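Tryptophane-5-halogenase (Microbispora sp. ATCC PTA-5024, PDB 5UAO) probably uses reduced FAD to chlorinate tryptophan at carbon 5 of its indole ring during biosynthesis of the lanthipeptide NAI-107. Local coordinates at residues S76-P90 with L523-A535. Sequence-based numbering, arbitrary orientation.
Sequences SYMVMFLHHYLGIDP and LSDSDSWAGERVA
His-84 reaches from helix 76-85 into the connection between helices 517-524 and 532-538, where its NE2 donates to Ala-530 O at 2.8 Å. The N-H...O angle is 155°, and the acceptor lies in the plane of the imidazole. Leu-523 O also lies at the ring's edge, 3.2 Å from CE1 of His-84, while Ala-535 CB sits over one face, a CH-pi contact 3.6 Å from the centroid of the His-84 ring. With CG anti to the carbonyl carbon (chi1 -74°), the imidazole is placed between Ala-530 O at its edge and the Ala-535 methyl over its face. Ala-530 O would probably lose this donor, and a gap would open next to the methyl of Ala-535, were an alanine here.

One turn back, Met-80 bends at chi3 (-75°): its CG packs 3.7 Å from Ala-530 CB, SD lies beside Val-534 CG1, and the methyl CE comes up obliquely to the six-membered part of the Trp-529 indole. CH2 of Trp-529 is 3.3 Å from Ser-76 O, which lies at the edge of the indole; Val-79 CB, in a side chain about 12 Å from the bound FAD, comes to the same atom obliquely. Ala-530 CB rests over the indole's face, and NE1 is held by Met-167 O.

At the other end, Leu-523 pushes CD1 against His-83 CB, and the same methyl touches Pro-90 CG. The His-83 ring is fixed at both nitrogens, ND1 giving to Ile-88 O at 2.9 Å and NE2 pairing with Tyr-174 OH.

Helix 76-85 thus packs on a helix-loop-helix connection, joining the C-terminal helices to the FAD-binding tryptophan halogenase fold.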
# COMPACT_ATOMS: atom_id res chain seq x y z
N SER A 76 -7.17 -14.67 -11.78
CA SER A 76 -6.33 -14.48 -12.92
C SER A 76 -4.84 -14.64 -12.60
O SER A 76 -4.07 -15.28 -13.37
CB SER A 76 -6.68 -13.16 -13.62
OG SER A 76 -6.29 -12.15 -12.74
N TYR A 77 -4.42 -14.20 -11.43
CA TYR A 77 -3.01 -14.33 -11.02
C TYR A 77 -2.47 -15.75 -11.03
O TYR A 77 -1.27 -16.04 -11.30
CB TYR A 77 -2.87 -13.76 -9.61
CG TYR A 77 -1.47 -13.70 -9.11
CD1 TYR A 77 -0.63 -12.69 -9.57
CD2 TYR A 77 -0.97 -14.63 -8.19
CE1 TYR A 77 0.68 -12.58 -9.13
CE2 TYR A 77 0.36 -14.55 -7.77
CZ TYR A 77 1.18 -13.51 -8.26
OH TYR A 77 2.49 -13.33 -7.90
N MET A 78 -3.37 -16.67 -10.70
CA MET A 78 -2.98 -18.06 -10.57
C MET A 78 -2.49 -18.61 -11.89
O MET A 78 -1.67 -19.56 -11.93
CB MET A 78 -4.14 -18.91 -10.05
CG MET A 78 -3.69 -20.15 -9.37
SD MET A 78 -2.71 -19.85 -7.89
CE MET A 78 -2.13 -21.49 -7.49
N VAL A 79 -3.03 -18.10 -12.99
CA VAL A 79 -2.52 -18.51 -14.31
C VAL A 79 -1.03 -18.24 -14.52
O VAL A 79 -0.27 -19.13 -14.99
CB VAL A 79 -3.33 -17.85 -15.43
CG1 VAL A 79 -2.79 -18.25 -16.80
CG2 VAL A 79 -4.82 -18.26 -15.30
N MET A 80 -0.59 -17.03 -14.16
CA MET A 80 0.82 -16.70 -14.13
C MET A 80 1.66 -17.47 -13.16
O MET A 80 2.80 -17.89 -13.48
CB MET A 80 1.02 -15.21 -13.94
CG MET A 80 0.55 -14.41 -15.13
SD MET A 80 1.00 -12.67 -14.97
CE MET A 80 -0.21 -12.19 -13.76
N PHE A 81 1.16 -17.65 -11.94
CA PHE A 81 1.85 -18.49 -10.98
C PHE A 81 2.13 -19.90 -11.48
O PHE A 81 3.27 -20.39 -11.47
CB PHE A 81 1.04 -18.51 -9.66
CG PHE A 81 1.71 -19.25 -8.56
CD1 PHE A 81 2.60 -18.63 -7.72
CD2 PHE A 81 1.40 -20.56 -8.33
CE1 PHE A 81 3.25 -19.35 -6.72
CE2 PHE A 81 2.03 -21.28 -7.35
CZ PHE A 81 2.94 -20.67 -6.53
N LEU A 82 1.11 -20.54 -12.02
CA LEU A 82 1.29 -21.88 -12.50
C LEU A 82 2.33 -21.93 -13.61
O LEU A 82 3.26 -22.75 -13.56
CB LEU A 82 -0.03 -22.53 -12.97
CG LEU A 82 -1.09 -22.78 -11.86
CD1 LEU A 82 -2.46 -23.04 -12.48
CD2 LEU A 82 -0.68 -23.90 -10.90
N HIS A 83 2.16 -21.09 -14.62
CA HIS A 83 2.95 -21.25 -15.78
C HIS A 83 4.36 -20.58 -15.66
O HIS A 83 5.35 -21.14 -16.18
CB HIS A 83 2.22 -20.84 -17.03
CG HIS A 83 0.94 -21.61 -17.28
ND1 HIS A 83 0.89 -22.98 -17.31
CD2 HIS A 83 -0.33 -21.17 -17.42
CE1 HIS A 83 -0.38 -23.37 -17.48
NE2 HIS A 83 -1.13 -22.28 -17.58
N HIS A 84 4.44 -19.40 -15.06
CA HIS A 84 5.67 -18.66 -14.99
C HIS A 84 6.45 -19.10 -13.76
O HIS A 84 7.56 -19.56 -13.88
CB HIS A 84 5.47 -17.16 -15.00
CG HIS A 84 5.09 -16.60 -16.34
ND1 HIS A 84 5.90 -16.73 -17.45
CD2 HIS A 84 4.00 -15.91 -16.74
CE1 HIS A 84 5.31 -16.15 -18.49
NE2 HIS A 84 4.17 -15.63 -18.08
N TYR A 85 5.85 -19.03 -12.58
CA TYR A 85 6.60 -19.27 -11.38
C TYR A 85 6.95 -20.73 -11.26
O TYR A 85 8.11 -21.07 -10.91
CB TYR A 85 5.80 -18.86 -10.16
CG TYR A 85 6.59 -18.68 -8.90
CD1 TYR A 85 7.31 -17.50 -8.68
CD2 TYR A 85 6.52 -19.61 -7.87
CE1 TYR A 85 7.98 -17.28 -7.48
CE2 TYR A 85 7.18 -19.43 -6.69
CZ TYR A 85 7.93 -18.28 -6.51
OH TYR A 85 8.59 -18.12 -5.35
N LEU A 86 5.99 -21.61 -11.54
CA LEU A 86 6.29 -23.04 -11.41
C LEU A 86 6.75 -23.66 -12.77
O LEU A 86 7.08 -24.86 -12.79
CB LEU A 86 5.13 -23.84 -10.84
CG LEU A 86 4.56 -23.48 -9.43
CD1 LEU A 86 3.51 -24.52 -9.14
CD2 LEU A 86 5.60 -23.51 -8.34
N GLY A 87 6.77 -22.89 -13.85
CA GLY A 87 7.27 -23.41 -15.17
C GLY A 87 6.44 -24.60 -15.70
O GLY A 87 6.96 -25.52 -16.37
N ILE A 88 5.14 -24.59 -15.44
CA ILE A 88 4.27 -25.66 -15.93
C ILE A 88 3.93 -25.38 -17.37
O ILE A 88 3.43 -24.30 -17.67
CB ILE A 88 2.97 -25.75 -15.12
CG1 ILE A 88 3.30 -26.29 -13.71
CG2 ILE A 88 1.98 -26.63 -15.83
CD1 ILE A 88 2.10 -26.32 -12.80
N ASP A 89 4.27 -26.31 -18.27
CA ASP A 89 3.97 -26.20 -19.69
C ASP A 89 2.46 -26.18 -19.97
O ASP A 89 1.75 -27.11 -19.61
CB ASP A 89 4.56 -27.41 -20.44
CG ASP A 89 4.14 -27.45 -21.93
OD1 ASP A 89 4.59 -26.60 -22.71
OD2 ASP A 89 3.34 -28.32 -22.32
N PRO A 90 2.00 -25.19 -20.70
CA PRO A 90 0.53 -25.09 -20.82
C PRO A 90 -0.14 -26.15 -21.62
O PRO A 90 -1.27 -26.50 -21.30
CB PRO A 90 0.31 -23.74 -21.46
CG PRO A 90 1.62 -23.29 -21.97
CD PRO A 90 2.68 -23.95 -21.15
N LEU A 523 1.42 -16.34 -22.81
CA LEU A 523 2.54 -16.30 -21.85
C LEU A 523 3.81 -15.55 -22.30
O LEU A 523 4.58 -15.12 -21.48
CB LEU A 523 2.85 -17.70 -21.38
CG LEU A 523 1.63 -18.34 -20.66
CD1 LEU A 523 1.79 -19.85 -20.61
CD2 LEU A 523 1.43 -17.81 -19.28
N SER A 524 3.99 -15.35 -23.59
CA SER A 524 5.21 -14.70 -24.05
C SER A 524 4.99 -13.28 -24.54
O SER A 524 5.84 -12.44 -24.34
CB SER A 524 5.82 -15.51 -25.18
OG SER A 524 4.93 -15.58 -26.27
N ASP A 525 3.84 -13.01 -25.16
CA ASP A 525 3.63 -11.73 -25.84
C ASP A 525 3.75 -10.52 -24.90
O ASP A 525 3.15 -10.48 -23.79
CB ASP A 525 2.29 -11.75 -26.57
CG ASP A 525 2.21 -10.77 -27.70
OD1 ASP A 525 2.34 -9.53 -27.48
OD2 ASP A 525 1.95 -11.23 -28.84
N SER A 526 4.51 -9.51 -25.34
CA SER A 526 4.75 -8.32 -24.49
C SER A 526 3.49 -7.56 -24.23
O SER A 526 3.40 -6.89 -23.22
CB SER A 526 5.84 -7.36 -25.06
OG SER A 526 5.69 -7.21 -26.47
N ASP A 527 2.51 -7.68 -25.15
CA ASP A 527 1.14 -7.09 -25.02
C ASP A 527 0.15 -7.86 -24.09
O ASP A 527 -1.01 -7.42 -23.88
CB ASP A 527 0.46 -7.06 -26.42
CG ASP A 527 0.58 -5.71 -27.12
OD1 ASP A 527 1.50 -4.90 -26.80
OD2 ASP A 527 -0.24 -5.46 -28.06
N SER A 528 0.56 -9.00 -23.59
CA SER A 528 -0.38 -9.89 -22.87
C SER A 528 -0.41 -9.56 -21.40
O SER A 528 0.60 -9.26 -20.78
CB SER A 528 -0.01 -11.34 -23.08
OG SER A 528 -0.66 -12.20 -22.16
N TRP A 529 -1.59 -9.64 -20.81
CA TRP A 529 -1.71 -9.46 -19.37
C TRP A 529 -0.90 -10.51 -18.60
O TRP A 529 -0.55 -10.28 -17.47
CB TRP A 529 -3.16 -9.45 -18.94
CG TRP A 529 -3.81 -10.81 -19.00
CD1 TRP A 529 -4.50 -11.29 -20.03
CD2 TRP A 529 -3.81 -11.83 -17.98
NE1 TRP A 529 -4.99 -12.55 -19.74
CE2 TRP A 529 -4.54 -12.93 -18.50
CE3 TRP A 529 -3.30 -11.92 -16.68
CZ2 TRP A 529 -4.72 -14.15 -17.80
CZ3 TRP A 529 -3.53 -13.15 -15.92
CH2 TRP A 529 -4.26 -14.22 -16.48
N ALA A 530 -0.57 -11.65 -19.22
CA ALA A 530 0.09 -12.77 -18.53
C ALA A 530 1.46 -13.05 -19.17
O ALA A 530 2.04 -14.14 -18.98
CB ALA A 530 -0.78 -14.02 -18.60
N GLY A 531 1.95 -12.08 -19.96
CA GLY A 531 3.22 -12.23 -20.62
C GLY A 531 4.45 -12.11 -19.72
O GLY A 531 4.40 -11.66 -18.58
N GLU A 532 5.54 -12.57 -20.30
CA GLU A 532 6.87 -12.61 -19.68
C GLU A 532 7.21 -11.34 -18.95
O GLU A 532 7.63 -11.34 -17.82
CB GLU A 532 7.89 -12.85 -20.80
CG GLU A 532 9.01 -13.78 -20.42
CD GLU A 532 10.17 -13.70 -21.39
OE1 GLU A 532 9.91 -13.56 -22.61
OE2 GLU A 532 11.32 -13.76 -20.91
N ARG A 533 6.94 -10.23 -19.61
CA ARG A 533 7.35 -8.91 -19.15
C ARG A 533 6.55 -8.52 -17.90
O ARG A 533 7.11 -8.11 -16.87
CB ARG A 533 7.10 -7.91 -20.30
CG ARG A 533 7.98 -6.67 -20.32
CD ARG A 533 7.55 -5.67 -21.41
NE ARG A 533 6.09 -5.52 -21.53
CZ ARG A 533 5.29 -5.07 -20.56
NH1 ARG A 533 5.77 -4.73 -19.36
NH2 ARG A 533 3.97 -4.98 -20.76
N VAL A 534 5.22 -8.70 -17.94
CA VAL A 534 4.42 -8.55 -16.71
C VAL A 534 4.88 -9.55 -15.63
O VAL A 534 4.97 -9.18 -14.47
CB VAL A 534 2.89 -8.73 -16.98
CG1 VAL A 534 2.14 -8.83 -15.67
CG2 VAL A 534 2.33 -7.58 -17.82
N ALA A 535 5.19 -10.79 -16.00
CA ALA A 535 5.67 -11.80 -15.05
C ALA A 535 6.97 -11.35 -14.36
O ALA A 535 7.07 -11.42 -13.13
CB ALA A 535 5.87 -13.17 -15.71